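Local coordinates for succinate dehydrogenase subunit B (Mycolicibacterium smegmatis MC2 51, PDB 6LUM), which probably passes electrons through its three iron-sulfur clusters from succinate oxidised in subunit A toward the quinone site near the membrane-anchoring subunits, at residues K29-F33 / D68-T72. Sequence-based numbering, arbitrary orientation.
Sequences KIARF and DGTLT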
loop_
_atom_site.group_PDB
_atom_site.type_symbol
_atom_site.label_atom_id
_atom_site.label_comp_id
_atom_site.label_asym_id
_atom_site.label_seq_id
_atom_site.Cartn_x
_atom_site.Cartn_y
_atom_site.Cartn_z
ATOM N N LYS J 29 -1.758 34.802 38.304
ATOM C CA LYS J 29 -0.425 35.045 37.769
ATOM C C LYS J 29 -0.353 34.416 36.391
ATOM O O LYS J 29 -0.010 33.241 36.259
ATOM C CB LYS J 29 0.649 34.475 38.681
ATOM C CG LYS J 29 1.207 35.458 39.678
ATOM C CD LYS J 29 2.327 34.836 40.467
ATOM C CE LYS J 29 3.472 34.456 39.562
ATOM N NZ LYS J 29 4.578 33.826 40.329
ATOM N N ILE J 30 -0.660 35.172 35.378
ATOM C CA ILE J 30 -0.647 34.646 34.024
ATOM C C ILE J 30 0.788 34.682 33.537
ATOM O O ILE J 30 1.587 35.492 34.006
ATOM C CB ILE J 30 -1.570 35.461 33.106
ATOM C CG1 ILE J 30 -2.933 35.665 33.749
ATOM C CG2 ILE J 30 -1.793 34.726 31.817
ATOM C CD1 ILE J 30 -3.680 34.421 33.952
ATOM N N ALA J 31 1.128 33.795 32.611
ATOM C CA ALA J 31 2.450 33.795 31.996
ATOM C C ALA J 31 2.308 34.355 30.592
ATOM O O ALA J 31 2.137 33.618 29.622
ATOM C CB ALA J 31 3.041 32.397 31.986
ATOM N N ARG J 32 2.384 35.676 30.477
ATOM C CA ARG J 32 2.130 36.336 29.211
ATOM C C ARG J 32 3.299 36.154 28.259
ATOM O O ARG J 32 4.460 36.075 28.670
ATOM C CB ARG J 32 1.873 37.823 29.428
ATOM C CG ARG J 32 0.959 38.127 30.594
ATOM C CD ARG J 32 -0.485 37.824 30.257
ATOM N NE ARG J 32 -0.880 38.433 28.997
ATOM C CZ ARG J 32 -1.290 39.686 28.873
ATOM N NH1 ARG J 32 -1.365 40.471 29.933
ATOM N NH2 ARG J 32 -1.627 40.156 27.687
ATOM N N PHE J 33 2.975 36.095 26.972
ATOM C CA PHE J 33 3.964 35.985 25.907
ATOM C C PHE J 33 3.334 36.536 24.643
ATOM O O PHE J 33 2.376 35.953 24.135
ATOM C CB PHE J 33 4.394 34.542 25.704
ATOM C CG PHE J 33 5.056 34.283 24.380
ATOM C CD1 PHE J 33 6.395 34.549 24.199
ATOM C CD2 PHE J 33 4.346 33.759 23.325
ATOM C CE1 PHE J 33 7.001 34.307 22.984
ATOM C CE2 PHE J 33 4.949 33.518 22.114
ATOM C CZ PHE J 33 6.275 33.791 21.944
ATOM N N ASP J 68 -7.443 43.476 31.346
ATOM C CA ASP J 68 -6.614 43.291 30.163
ATOM C C ASP J 68 -7.479 43.194 28.920
ATOM O O ASP J 68 -8.562 43.781 28.864
ATOM C CB ASP J 68 -5.706 42.073 30.283
ATOM C CG ASP J 68 -4.361 42.304 29.633
ATOM O OD1 ASP J 68 -4.316 43.055 28.643
ATOM O OD2 ASP J 68 -3.350 41.757 30.111
ATOM N N GLY J 69 -6.997 42.490 27.905
ATOM C CA GLY J 69 -7.665 42.455 26.626
ATOM C C GLY J 69 -6.702 42.114 25.520
ATOM O O GLY J 69 -7.101 41.888 24.378
ATOM N N THR J 70 -5.424 42.047 25.862
ATOM C CA THR J 70 -4.458 41.338 25.043
ATOM C C THR J 70 -4.416 39.852 25.384
ATOM O O THR J 70 -3.834 39.069 24.630
ATOM C CB THR J 70 -3.071 41.967 25.222
ATOM O OG1 THR J 70 -3.170 43.382 25.034
ATOM C CG2 THR J 70 -2.094 41.435 24.196
ATOM N N LEU J 71 -5.052 39.449 26.482
ATOM C CA LEU J 71 -4.986 38.078 26.974
ATOM C C LEU J 71 -5.891 37.178 26.147
ATOM O O LEU J 71 -7.105 37.384 26.108
ATOM C CB LEU J 71 -5.393 38.031 28.442
ATOM C CG LEU J 71 -5.514 36.640 29.040
ATOM C CD1 LEU J 71 -4.211 35.906 28.883
ATOM C CD2 LEU J 71 -5.875 36.736 30.491
ATOM N N THR J 72 -5.313 36.178 25.497
ATOM C CA THR J 72 -6.093 35.252 24.700
ATOM C C THR J 72 -6.031 33.859 25.302
ATOM O O THR J 72 -5.100 33.510 26.020
ATOM C CB THR J 72 -5.598 35.202 23.259
ATOM O OG1 THR J 72 -4.379 34.465 23.206
ATOM C CG2 THR J 72 -5.354 36.591 22.747
#
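R32 reaches from strand 27-32 to D68, just past the end of helix 56-67; the two side chains approach from opposite directions, D68 OD2 coming oblique to the guanidinium. NH1 forms a salt bridge with D68 OD2, while the guanidinium and carboxylate planes stand 74° apart, so the pairing is skewed and single rather than the flat two-pronged kind. Arginine suits this place because its length spans the 11.2 Å from R32 CA to D68 CA; the bends at chi2 and chi3 set the direction of the guanidinium. T70 CB sits at the edge of that group, in its plane, 3.4 Å from R32 NH2, whereas L71 CB lies over one face, offset toward the rim. Both segments belong to the 2Fe-2S cluster-binding domain, whose mixed sheet and helix are those of the beta-grasp fold of plant-type ferredoxins. D68 also shapes the loop: its OD1 accepts the backbone N of T70 at 3.2 Å, the bond of an Asx turn, the N-H approaching from above the carboxylate plane. G69 carries the chain through this turn at a phi of 156°, where a side chain would strike the preceding carbonyl. Deeper in, I30 CG2 lies 4.0 Å from L71 CD1, the buried, branched, purely apolar chains crossing at about a right angle to fill the angle between strand and helix, with L60, V63 and L129 extending the patch.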